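Local coordinates for protein telomerase reverse transcriptase (Candida albicans SC5314, PDB 6ZDQ) that probably extends telomeres as a telomerase reverse transcriptase, adding simple sequence repeats to chromosome ends by copying a template within its RNA component, at residues Lys330-Lys335 against Val532-Gln536; Lys670-Val674 against Ile686-Gln691; Thr648-Tyr652 against Leu665-Ile669. All coordinates share one frame; numbering follows the deposited sequence.

Interaction 1 (Lys330-Lys335 against Val532-Gln536); sequences KLFILK and VVVNQ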
ATOM      1  N   LYS A 330      10.168 -32.129 -19.841  1.00163.02           N
ATOM      2  CA  LYS A 330       8.842 -32.078 -19.231  1.00151.29           C
ATOM      3  C   LYS A 330       8.983 -31.876 -17.727  1.00156.37           C
ATOM      4  O   LYS A 330       9.487 -32.751 -17.017  1.00159.56           O
ATOM      5  CB  LYS A 330       8.062 -33.352 -19.543  1.00143.25           C
ATOM      6  CG  LYS A 330       6.554 -33.173 -19.458  1.00176.59           C
ATOM      7  CD  LYS A 330       5.810 -34.468 -19.731  1.00161.20           C
ATOM      8  CE  LYS A 330       4.333 -34.198 -19.960  1.00159.62           C
ATOM      9  NZ  LYS A 330       3.759 -33.329 -18.898  1.00154.17           N
ATOM     10  N   LEU A 331       8.534 -30.723 -17.241  1.00156.64           N
ATOM     11  CA  LEU A 331       8.716 -30.321 -15.854  1.00147.49           C
ATOM     12  C   LEU A 331       7.494 -30.677 -15.020  1.00143.00           C
ATOM     13  O   LEU A 331       6.354 -30.494 -15.459  1.00165.91           O
ATOM     14  CB  LEU A 331       8.987 -28.819 -15.768  1.00145.89           C
ATOM     15  CG  LEU A 331      10.184 -28.342 -16.590  1.00143.65           C
ATOM     16  CD1 LEU A 331      10.247 -26.824 -16.639  1.00133.94           C
ATOM     17  CD2 LEU A 331      11.469 -28.918 -16.021  1.00150.38           C
ATOM     18  N   PHE A 332       7.737 -31.194 -13.818  1.00133.36           N
ATOM     19  CA  PHE A 332       6.678 -31.462 -12.850  1.00129.67           C
ATOM     20  C   PHE A 332       6.576 -30.265 -11.910  1.00126.63           C
ATOM     21  O   PHE A 332       7.460 -30.045 -11.076  1.00145.16           O
ATOM     22  CB  PHE A 332       6.962 -32.746 -12.073  1.00129.74           C
ATOM     23  CG  PHE A 332       7.062 -33.973 -12.936  1.00136.57           C
ATOM     24  CD1 PHE A 332       5.921 -34.622 -13.381  1.00165.47           C
ATOM     25  CD2 PHE A 332       8.299 -34.486 -13.293  1.00147.23           C
ATOM     26  CE1 PHE A 332       6.012 -35.754 -14.172  1.00166.09           C
ATOM     27  CE2 PHE A 332       8.396 -35.618 -14.084  1.00140.68           C
ATOM     28  CZ  PHE A 332       7.250 -36.253 -14.523  1.00156.90           C
ATOM     29  N   ILE A 333       5.499 -29.495 -12.040  1.00127.57           N
ATOM     30  CA  ILE A 333       5.323 -28.265 -11.275  1.00120.15           C
ATOM     31  C   ILE A 333       4.373 -28.524 -10.113  1.00121.18           C
ATOM     32  O   ILE A 333       3.459 -29.352 -10.200  1.00132.74           O
ATOM     33  CB  ILE A 333       4.818 -27.113 -12.172  1.00119.37           C
ATOM     34  CG1 ILE A 333       5.736 -26.936 -13.384  1.00119.88           C
ATOM     35  CG2 ILE A 333       4.774 -25.808 -11.402  1.00116.65           C
ATOM     36  CD1 ILE A 333       5.221 -27.574 -14.651  1.00149.78           C
ATOM     37  N   LEU A 334       4.590 -27.803  -9.010  1.00119.68           N
ATOM     38  CA  LEU A 334       3.780 -27.965  -7.802  1.00120.95           C
ATOM     39  C   LEU A 334       3.607 -26.590  -7.159  1.00131.27           C
ATOM     40  O   LEU A 334       4.547 -26.061  -6.557  1.00115.34           O
ATOM     41  CB  LEU A 334       4.422 -28.957  -6.841  1.00118.22           C
ATOM     42  CG  LEU A 334       3.875 -30.384  -6.912  1.00121.11           C
ATOM     43  CD1 LEU A 334       4.544 -31.256  -5.878  1.00144.03           C
ATOM     44  CD2 LEU A 334       2.374 -30.398  -6.702  1.00138.47           C
ATOM     45  N   LYS A 335       2.410 -26.019  -7.298  1.00117.18           N
ATOM     46  CA  LYS A 335       2.080 -24.716  -6.728  1.00119.64           C
ATOM     47  C   LYS A 335       1.080 -24.923  -5.595  1.00115.33           C
ATOM     48  O   LYS A 335      -0.048 -25.368  -5.830  1.00128.84           O
ATOM     49  CB  LYS A 335       1.517 -23.777  -7.795  1.00115.85           C
ATOM     50  CG  LYS A 335       1.298 -22.347  -7.322  1.00110.32           C
ATOM     51  CD  LYS A 335      -0.141 -22.098  -6.900  1.00137.84           C
ATOM     52  CE  LYS A 335      -0.330 -20.665  -6.434  1.00123.72           C
ATOM     53  NZ  LYS A 335      -1.737 -20.385  -6.038  1.00155.24           N
ATOM     54  N   VAL A 532      -2.352 -26.155  -7.083  1.00116.16           N
ATOM     55  CA  VAL A 532      -2.278 -26.372  -8.524  1.00122.82           C
ATOM     56  C   VAL A 532      -1.229 -27.437  -8.809  1.00123.33           C
ATOM     57  O   VAL A 532      -0.147 -27.440  -8.209  1.00141.11           O
ATOM     58  CB  VAL A 532      -1.955 -25.055  -9.256  1.00132.55           C
ATOM     59  CG1 VAL A 532      -1.989 -25.253 -10.764  1.00125.67           C
ATOM     60  CG2 VAL A 532      -2.924 -23.961  -8.831  1.00120.73           C
ATOM     61  N   VAL A 533      -1.543 -28.346  -9.731  1.00130.21           N
ATOM     62  CA  VAL A 533      -0.682 -29.477 -10.055  1.00128.57           C
ATOM     63  C   VAL A 533      -0.547 -29.580 -11.568  1.00142.03           C
ATOM     64  O   VAL A 533      -1.553 -29.582 -12.286  1.00174.14           O
ATOM     65  CB  VAL A 533      -1.233 -30.795  -9.474  1.00131.78           C
ATOM     66  CG1 VAL A 533      -0.547 -31.991 -10.116  1.00142.37           C
ATOM     67  CG2 VAL A 533      -1.058 -30.826  -7.964  1.00136.52           C
ATOM     68  N   VAL A 534       0.692 -29.666 -12.048  1.00147.06           N
ATOM     69  CA  VAL A 534       0.986 -29.945 -13.451  1.00159.10           C
ATOM     70  C   VAL A 534       2.013 -31.069 -13.499  1.00157.36           C
ATOM     71  O   VAL A 534       3.128 -30.919 -12.984  1.00144.93           O
ATOM     72  CB  VAL A 534       1.505 -28.706 -14.199  1.00151.57           C
ATOM     73  CG1 VAL A 534       2.063 -29.105 -15.556  1.00137.13           C
ATOM     74  CG2 VAL A 534       0.390 -27.693 -14.368  1.00156.18           C
ATOM     75  N   ASN A 535       1.641 -32.185 -14.119  1.00174.07           N
ATOM     76  CA  ASN A 535       2.495 -33.364 -14.194  1.00174.81           C
ATOM     77  C   ASN A 535       2.339 -33.982 -15.576  1.00185.38           C
ATOM     78  O   ASN A 535       1.811 -33.359 -16.503  1.00184.51           O
ATOM     79  CB  ASN A 535       2.157 -34.358 -13.076  1.00181.32           C
ATOM     80  CG  ASN A 535       0.761 -34.929 -13.206  1.00193.10           C
ATOM     81  OD1 ASN A 535       0.562 -35.987 -13.803  1.00208.39           O
ATOM     82  ND2 ASN A 535      -0.219 -34.229 -12.645  1.00192.31           N
ATOM     83  N   GLN A 536       2.821 -35.221 -15.712  1.00176.76           N
ATOM     84  CA  GLN A 536       2.776 -35.909 -16.998  1.00174.82           C
ATOM     85  C   GLN A 536       1.350 -36.057 -17.522  1.00185.74           C
ATOM     86  O   GLN A 536       1.130 -35.999 -18.738  1.00184.97           O
ATOM     87  CB  GLN A 536       3.457 -37.273 -16.876  1.00169.55           C
ATOM     88  CG  GLN A 536       3.109 -38.032 -15.605  1.00176.18           C
ATOM     89  CD  GLN A 536       4.027 -39.215 -15.364  1.00167.11           C
ATOM     90  OE1 GLN A 536       4.873 -39.538 -16.197  1.00171.29           O
ATOM     91  NE2 GLN A 536       3.868 -39.865 -14.215  1.00168.18           N
TER

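Interaction 2 (Lys670-Val674 against Ile686-Gln691); sequences KQIIV and IVEWVQ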
ATOM      1  N   LYS A 670      10.575   2.915 -31.487  1.00105.65           N
ATOM      2  CA  LYS A 670      10.328   4.108 -32.292  1.00112.92           C
ATOM      3  C   LYS A 670       8.901   4.132 -32.827  1.00118.05           C
ATOM      4  O   LYS A 670       8.232   5.172 -32.796  1.00129.64           O
ATOM      5  CB  LYS A 670      11.335   4.181 -33.440  1.00108.15           C
ATOM      6  CG  LYS A 670      12.784   4.169 -32.988  1.00113.10           C
ATOM      7  CD  LYS A 670      13.721   4.512 -34.132  1.00119.27           C
ATOM      8  CE  LYS A 670      13.662   3.479 -35.245  1.00124.16           C
ATOM      9  NZ  LYS A 670      14.583   3.824 -36.364  1.00103.02           N
ATOM     10  N   GLN A 671       8.421   2.992 -33.329  1.00110.99           N
ATOM     11  CA  GLN A 671       7.070   2.937 -33.879  1.00106.86           C
ATOM     12  C   GLN A 671       6.026   3.254 -32.816  1.00108.15           C
ATOM     13  O   GLN A 671       5.032   3.933 -33.095  1.00101.18           O
ATOM     14  CB  GLN A 671       6.814   1.563 -34.499  1.00125.97           C
ATOM     15  CG  GLN A 671       7.654   1.285 -35.734  1.00121.30           C
ATOM     16  CD  GLN A 671       7.481  -0.125 -36.254  1.00131.29           C
ATOM     17  OE1 GLN A 671       6.731  -0.921 -35.688  1.00129.91           O
ATOM     18  NE2 GLN A 671       8.178  -0.445 -37.339  1.00119.49           N
ATOM     19  N   ILE A 672       6.231   2.766 -31.590  1.00 97.14           N
ATOM     20  CA  ILE A 672       5.311   3.080 -30.500  1.00 96.67           C
ATOM     21  C   ILE A 672       5.350   4.571 -30.183  1.00109.45           C
ATOM     22  O   ILE A 672       4.308   5.220 -30.030  1.00110.08           O
ATOM     23  CB  ILE A 672       5.636   2.230 -29.259  1.00 95.74           C
ATOM     24  CG1 ILE A 672       5.334   0.756 -29.533  1.00110.31           C
ATOM     25  CG2 ILE A 672       4.856   2.729 -28.054  1.00 95.25           C
ATOM     26  CD1 ILE A 672       5.656  -0.161 -28.376  1.00103.24           C
ATOM     27  N   ILE A 673       6.554   5.136 -30.079  1.00113.27           N
ATOM     28  CA  ILE A 673       6.683   6.553 -29.755  1.00105.62           C
ATOM     29  C   ILE A 673       6.080   7.415 -30.858  1.00100.29           C
ATOM     30  O   ILE A 673       5.383   8.400 -30.583  1.00103.73           O
ATOM     31  CB  ILE A 673       8.159   6.906 -29.490  1.00108.39           C
ATOM     32  CG1 ILE A 673       8.657   6.175 -28.241  1.00 94.64           C
ATOM     33  CG2 ILE A 673       8.336   8.409 -29.330  1.00 98.33           C
ATOM     34  CD1 ILE A 673      10.078   6.511 -27.856  1.00 92.72           C
ATOM     35  N   VAL A 674       6.324   7.055 -32.121  1.00113.33           N
ATOM     36  CA  VAL A 674       5.807   7.854 -33.227  1.00124.74           C
ATOM     37  C   VAL A 674       4.293   7.723 -33.347  1.00106.28           C
ATOM     38  O   VAL A 674       3.636   8.623 -33.883  1.00102.67           O
ATOM     39  CB  VAL A 674       6.504   7.464 -34.549  1.00114.17           C
ATOM     40  CG1 VAL A 674       5.907   6.197 -35.134  1.00112.96           C
ATOM     41  CG2 VAL A 674       6.429   8.600 -35.553  1.00109.00           C
ATOM     42  N   ILE A 686       8.873  15.572 -31.291  1.00131.97           N
ATOM     43  CA  ILE A 686       9.240  14.221 -30.872  1.00108.93           C
ATOM     44  C   ILE A 686       9.297  13.283 -32.074  1.00112.96           C
ATOM     45  O   ILE A 686      10.242  12.502 -32.231  1.00103.77           O
ATOM     46  CB  ILE A 686       8.255  13.707 -29.808  1.00118.83           C
ATOM     47  CG1 ILE A 686       8.339  14.563 -28.544  1.00116.63           C
ATOM     48  CG2 ILE A 686       8.520  12.244 -29.501  1.00102.06           C
ATOM     49  CD1 ILE A 686       7.264  14.254 -27.534  1.00113.70           C
ATOM     50  N   VAL A 687       8.279  13.348 -32.936  1.00127.08           N
ATOM     51  CA  VAL A 687       8.169  12.411 -34.055  1.00114.81           C
ATOM     52  C   VAL A 687       9.376  12.520 -34.978  1.00123.47           C
ATOM     53  O   VAL A 687       9.934  11.506 -35.415  1.00133.09           O
ATOM     54  CB  VAL A 687       6.848  12.645 -34.813  1.00117.94           C
ATOM     55  CG1 VAL A 687       6.940  12.113 -36.236  1.00118.34           C
ATOM     56  CG2 VAL A 687       5.701  11.980 -34.077  1.00122.58           C
ATOM     57  N   GLU A 688       9.792  13.746 -35.301  1.00126.92           N
ATOM     58  CA  GLU A 688      10.936  13.916 -36.189  1.00121.12           C
ATOM     59  C   GLU A 688      12.218  13.383 -35.558  1.00130.06           C
ATOM     60  O   GLU A 688      13.051  12.784 -36.247  1.00136.67           O
ATOM     61  CB  GLU A 688      11.093  15.386 -36.578  1.00123.59           C
ATOM     62  CG  GLU A 688      10.134  15.841 -37.671  1.00142.64           C
ATOM     63  CD  GLU A 688       8.802  16.328 -37.131  1.00145.39           C
ATOM     64  OE1 GLU A 688       8.783  17.385 -36.463  1.00134.67           O
ATOM     65  OE2 GLU A 688       7.776  15.658 -37.373  1.00145.70           O
ATOM     66  N   TRP A 689      12.397  13.591 -34.251  1.00126.66           N
ATOM     67  CA  TRP A 689      13.637  13.166 -33.605  1.00121.98           C
ATOM     68  C   TRP A 689      13.709  11.650 -33.454  1.00123.31           C
ATOM     69  O   TRP A 689      14.756  11.048 -33.720  1.00123.83           O
ATOM     70  CB  TRP A 689      13.786  13.836 -32.239  1.00103.70           C
ATOM     71  CG  TRP A 689      14.806  13.157 -31.379  1.00 97.13           C
ATOM     72  CD1 TRP A 689      16.160  13.320 -31.426  1.00132.95           C
ATOM     73  CD2 TRP A 689      14.556  12.192 -30.350  1.00103.63           C
ATOM     74  NE1 TRP A 689      16.767  12.520 -30.489  1.00148.50           N
ATOM     75  CE2 TRP A 689      15.803  11.817 -29.815  1.00108.58           C
ATOM     76  CE3 TRP A 689      13.396  11.611 -29.828  1.00120.09           C
ATOM     77  CZ2 TRP A 689      15.924  10.889 -28.782  1.00 93.58           C
ATOM     78  CZ3 TRP A 689      13.517  10.690 -28.805  1.00126.69           C
ATOM     79  CH2 TRP A 689      14.773  10.338 -28.293  1.00107.19           C
ATOM     80  N   VAL A 690      12.612  11.017 -33.023  1.00118.36           N
ATOM     81  CA  VAL A 690      12.656   9.602 -32.663  1.00109.00           C
ATOM     82  C   VAL A 690      13.047   8.738 -33.856  1.00117.18           C
ATOM     83  O   VAL A 690      13.740   7.727 -33.697  1.00125.71           O
ATOM     84  CB  VAL A 690      11.307   9.162 -32.049  1.00111.96           C
ATOM     85  CG1 VAL A 690      10.172   9.314 -33.050  1.00126.61           C
ATOM     86  CG2 VAL A 690      11.394   7.730 -31.537  1.00127.29           C
ATOM     87  N   GLN A 691      12.628   9.121 -35.064  1.00127.86           N
ATOM     88  CA  GLN A 691      12.949   8.328 -36.245  1.00136.36           C
ATOM     89  C   GLN A 691      14.439   8.333 -36.566  1.00122.66           C
ATOM     90  O   GLN A 691      14.906   7.444 -37.286  1.00118.18           O
ATOM     91  CB  GLN A 691      12.143   8.833 -37.444  1.00129.29           C
ATOM     92  CG  GLN A 691      10.641   8.624 -37.296  1.00132.67           C
ATOM     93  CD  GLN A 691       9.841   9.264 -38.415  1.00146.47           C
ATOM     94  OE1 GLN A 691      10.337  10.135 -39.129  1.00160.22           O
ATOM     95  NE2 GLN A 691       8.594   8.832 -38.572  1.00128.81           N
TER

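Interaction 3 (Thr648-Tyr652 against Leu665-Ile669); sequences TIVKY and LLNCI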
ATOM      1  N   THR A 648      16.281   0.359 -22.191  1.00105.48           N
ATOM      2  CA  THR A 648      15.656  -0.850 -22.719  1.00 97.14           C
ATOM      3  C   THR A 648      16.645  -1.674 -23.534  1.00 95.88           C
ATOM      4  O   THR A 648      16.671  -2.906 -23.435  1.00100.14           O
ATOM      5  CB  THR A 648      14.438  -0.479 -23.566  1.00112.48           C
ATOM      6  OG1 THR A 648      13.552   0.342 -22.797  1.00 92.59           O
ATOM      7  CG2 THR A 648      13.696  -1.726 -24.021  1.00104.58           C
ATOM      8  N   ILE A 649      17.469  -1.012 -24.348  1.00 95.67           N
ATOM      9  CA  ILE A 649      18.395  -1.742 -25.208  1.00110.07           C
ATOM     10  C   ILE A 649      19.552  -2.317 -24.396  1.00109.63           C
ATOM     11  O   ILE A 649      19.946  -3.473 -24.593  1.00113.18           O
ATOM     12  CB  ILE A 649      18.889  -0.834 -26.346  1.00109.15           C
ATOM     13  CG1 ILE A 649      17.703  -0.308 -27.156  1.00 95.46           C
ATOM     14  CG2 ILE A 649      19.860  -1.584 -27.249  1.00 98.50           C
ATOM     15  CD1 ILE A 649      16.873  -1.396 -27.802  1.00 95.98           C
ATOM     16  N   VAL A 650      20.110  -1.531 -23.470  1.00 98.89           N
ATOM     17  CA  VAL A 650      21.234  -2.027 -22.680  1.00108.55           C
ATOM     18  C   VAL A 650      20.793  -3.157 -21.757  1.00112.85           C
ATOM     19  O   VAL A 650      21.580  -4.065 -21.460  1.00113.72           O
ATOM     20  CB  VAL A 650      21.910  -0.886 -21.892  1.00101.24           C
ATOM     21  CG1 VAL A 650      22.378   0.211 -22.832  1.00100.61           C
ATOM     22  CG2 VAL A 650      20.978  -0.324 -20.830  1.00148.47           C
ATOM     23  N   LYS A 651      19.547  -3.128 -21.280  1.00104.09           N
ATOM     24  CA  LYS A 651      19.060  -4.220 -20.445  1.00113.22           C
ATOM     25  C   LYS A 651      18.657  -5.434 -21.269  1.00118.53           C
ATOM     26  O   LYS A 651      18.696  -6.560 -20.761  1.00120.85           O
ATOM     27  CB  LYS A 651      17.892  -3.748 -19.577  1.00102.38           C
ATOM     28  CG  LYS A 651      18.324  -2.890 -18.396  1.00132.28           C
ATOM     29  CD  LYS A 651      19.462  -3.555 -17.630  1.00148.27           C
ATOM     30  CE  LYS A 651      19.979  -2.678 -16.498  1.00144.39           C
ATOM     31  NZ  LYS A 651      18.999  -2.556 -15.382  1.00138.56           N
ATOM     32  N   TYR A 652      18.269  -5.234 -22.530  1.00108.90           N
ATOM     33  CA  TYR A 652      17.990  -6.375 -23.397  1.00114.72           C
ATOM     34  C   TYR A 652      19.271  -7.115 -23.760  1.00132.38           C
ATOM     35  O   TYR A 652      19.303  -8.351 -23.761  1.00136.75           O
ATOM     36  CB  TYR A 652      17.261  -5.917 -24.660  1.00101.48           C
ATOM     37  CG  TYR A 652      17.147  -6.994 -25.718  1.00104.41           C
ATOM     38  CD1 TYR A 652      16.215  -8.015 -25.599  1.00112.49           C
ATOM     39  CD2 TYR A 652      17.975  -6.989 -26.834  1.00119.19           C
ATOM     40  CE1 TYR A 652      16.109  -9.003 -26.560  1.00124.28           C
ATOM     41  CE2 TYR A 652      17.875  -7.973 -27.802  1.00113.68           C
ATOM     42  CZ  TYR A 652      16.942  -8.976 -27.659  1.00123.18           C
ATOM     43  OH  TYR A 652      16.840  -9.957 -28.620  1.00124.05           O
ATOM     44  N   LEU A 665      14.226  -4.564 -31.717  1.00100.43           N
ATOM     45  CA  LEU A 665      13.595  -4.064 -30.500  1.00 98.93           C
ATOM     46  C   LEU A 665      13.537  -2.543 -30.487  1.00 97.25           C
ATOM     47  O   LEU A 665      12.527  -1.958 -30.076  1.00134.09           O
ATOM     48  CB  LEU A 665      14.341  -4.580 -29.272  1.00 98.98           C
ATOM     49  CG  LEU A 665      13.756  -4.146 -27.928  1.00 97.83           C
ATOM     50  CD1 LEU A 665      12.331  -4.651 -27.784  1.00108.14           C
ATOM     51  CD2 LEU A 665      14.617  -4.643 -26.785  1.00110.61           C
ATOM     52  N   LEU A 666      14.610  -1.882 -30.926  1.00114.96           N
ATOM     53  CA  LEU A 666      14.588  -0.427 -31.016  1.00105.72           C
ATOM     54  C   LEU A 666      13.574   0.044 -32.052  1.00110.39           C
ATOM     55  O   LEU A 666      12.862   1.030 -31.829  1.00102.60           O
ATOM     56  CB  LEU A 666      15.984   0.100 -31.345  1.00114.64           C
ATOM     57  CG  LEU A 666      16.112   1.619 -31.474  1.00104.18           C
ATOM     58  CD1 LEU A 666      15.465   2.311 -30.284  1.00104.35           C
ATOM     59  CD2 LEU A 666      17.571   2.018 -31.600  1.00107.52           C
ATOM     60  N   ASN A 667      13.498  -0.650 -33.192  1.00120.19           N
ATOM     61  CA  ASN A 667      12.506  -0.311 -34.207  1.00122.67           C
ATOM     62  C   ASN A 667      11.092  -0.368 -33.645  1.00114.44           C
ATOM     63  O   ASN A 667      10.235   0.430 -34.039  1.00119.79           O
ATOM     64  CB  ASN A 667      12.643  -1.247 -35.409  1.00122.71           C
ATOM     65  CG  ASN A 667      11.787  -0.817 -36.585  1.00139.62           C
ATOM     66  OD1 ASN A 667      11.550   0.374 -36.793  1.00140.53           O
ATOM     67  ND2 ASN A 667      11.316  -1.787 -37.359  1.00159.18           N
ATOM     68  N   CYS A 668      10.832  -1.301 -32.726  1.00101.52           N
ATOM     69  CA  CYS A 668       9.527  -1.355 -32.076  1.00103.54           C
ATOM     70  C   CYS A 668       9.310  -0.149 -31.169  1.00115.10           C
ATOM     71  O   CYS A 668       8.198   0.386 -31.095  1.00130.33           O
ATOM     72  CB  CYS A 668       9.392  -2.655 -31.284  1.00 98.92           C
ATOM     73  SG  CYS A 668       7.887  -2.776 -30.291  1.00128.47           S
ATOM     74  N   ILE A 669      10.359   0.284 -30.464  1.00116.11           N
ATOM     75  CA  ILE A 669      10.242   1.440 -29.575  1.00107.20           C
ATOM     76  C   ILE A 669       9.882   2.690 -30.369  1.00109.08           C
ATOM     77  O   ILE A 669       8.994   3.458 -29.982  1.00110.67           O
ATOM     78  CB  ILE A 669      11.545   1.638 -28.780  1.00105.56           C
ATOM     79  CG1 ILE A 669      11.824   0.418 -27.898  1.00122.58           C
ATOM     80  CG2 ILE A 669      11.469   2.907 -27.944  1.00100.07           C
ATOM     81  CD1 ILE A 669      13.104   0.524 -27.099  1.00119.89           C
TER

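Interaction 1 (Lys330-Lys335 against Val532-Gln536)
Phe-332 sets an edge of its ring beside Asn-535 and Gln-536, where strand 532-534 runs out into loop. Its CD1 meets CB of Asn-535 at 3.8 Å in the ring plane, and CE1 lies 4.0 Å from CG of Gln-536 along the same rim. The Asn-535 amide is turned nearly coplanar with the ring (8° apart), while that of Gln-536 stands almost perpendicular to it. OD1 of Asn-535 serves the hydroxyl of Thr-537. Lys-330 runs out extended and bends only at its last torsion (chi4 -49°), bringing NZ to O of Asn-535 in a weak hydrogen bond of 3.1 Å.

Further along, residues 333-335 pair antiparallel with 532-534. Ile-333 N gives a hydrogen bond to Val-534 O at 2.9 Å, with a weak return bond from Val-534 N; Lys-335 and Val-532 bond in both directions. Leu-334 and Val-533 form the non-hydrogen-bonded pair between them. On one face CD1 of Ile-333 lies 3.6 Å from CG1 of Val-534, the two side chains pointing the same way, and CD of Lys-335 crosses Val-532 at CG2 (3.9 Å). On the other, CD2 of Leu-334 meets CG2 of Val-533 at 3.7 Å.

The sheet probably belongs to the reverse transcriptase palm: strand 332-337 lies between strands 496-501 and 532-534, helix 504-514 packs through Tyr-507 on the side of the sheet that carries Phe-332, Leu-334 and Val-533, and Ile-543 of strand 542-544 touches Ile-333 and Val-534 on the other.

Interaction 2 (Lys670-Val674 against Ile686-Gln691)
A short antiparallel helical hairpin near the C terminus brings the end of helix 662-676 against helix 684-690, the last helix of the chain. The two segments run at 168° to one another with their axes 9.5 Å apart, and no hydrogen bond joins them; aliphatic side chains make the contact.

Val-690 is the central piece. Its CG2, anti to the backbone N, reaches across to CG2 of Ile-673 at 3.8 Å and also lies 4.0 Å from CB of Lys-670, so a single methyl bridges two residues one helical turn apart. Ile-673 uses that same CG2 for a second partner, CG2 of Ile-686 at 3.8 Å; these two side chains cross at about a right angle. The next residue, Val-674, presents CG2 to CG1 of Val-687 at 3.6 Å. The same methyl lies 3.7 Å from NE2 of Gln-691, whose extended chain crosses Val-674 obliquely and touches it with its amide end.

Lys-670 contributes mainly its aliphatic part, which runs alongside Val-690, bringing CD to 3.2 Å from its O. A bend at chi3 (-63°) then carries the amine onward to the residues that follow, where NZ bonds to the carbonyl oxygen of Leu-693. The stem thus packs against Val-690 while the amine is held by Leu-693.

Beyond the hairpin itself, Ile-673 also rests on Leu-616 of helix 602-626, and Ile-686 on Phe-637 and Leu-641 of helix 634-656. Such antiparallel, apolar packing of neighbouring helices is characteristic of a helical bundle, consistent with the C-terminal extension that forms the thumb of telomerase.

Interaction 3 (Thr648-Tyr652 against Leu665-Ile669)
Leu-665 packs its CD2 against Tyr-652, Ile-649 and Thr-648 in a contact that is wholly apolar. Its CG is anti to the backbone N (chi1 -179°), sending CD2 across to the base of the Tyr-652 side chain, 3.6 Å from CG and equally near CB. The methyl approaches that ring obliquely, at its attached end rather than near the hydroxyl. CD2 of Leu-665 also comes to 4.1 Å from CD1 of Ile-649 and touches Thr-648 CG2, so one methyl serves three residues of helix 634-656.

Ile-649 works through CD1 alone, lying 3.9 Å from CB of Leu-666, where the two side chains cross at about a right angle, and 4.3 Å from CD1 of Ile-669. Thr-648 and Ile-669 meet tip to tip, CG2 against CD1 at 3.9 Å.

The hydroxyl of Thr-648 is satisfied away from the interface. Thr-648 turns its methyl to the contact and its OG1 to O of Ile-644, one turn earlier in its own helix, and to the hydroxyl of Tyr-585. No hydrogen bond crosses between the segments.

The two segments run antiparallel at 154°, their axes 11.0 Å apart at closest approach. Met-608 of helix 602-626 touches Thr-648, Leu-665 and Ile-669, so helix 602-626 packs against both partners; Leu-589, Cys-596 and Leu-601 from loops add to it beside Thr-648 and Tyr-652, and Leu-693 reaches Leu-666 from the C-terminal tail.

Overall arrangement
From the N terminus, interaction 1 comes first and is the long-range one: 196 residues separate its segments, and it seats strand 532-534 at the margin of the antiparallel sheet, beside strand 332-337. Interactions 3 and 2 follow in series in the C-terminal helices, each closing a short connection of about a dozen residues; none of the three nests or crosses another. Interaction 3 joins helix 634-656 to helix 662-676, and interaction 2 continues along that same helix to helix 684-690, their centres 14 Å apart. Interaction 1 stays separate, its centre 34 Å from that of interaction 3, within the probable palm.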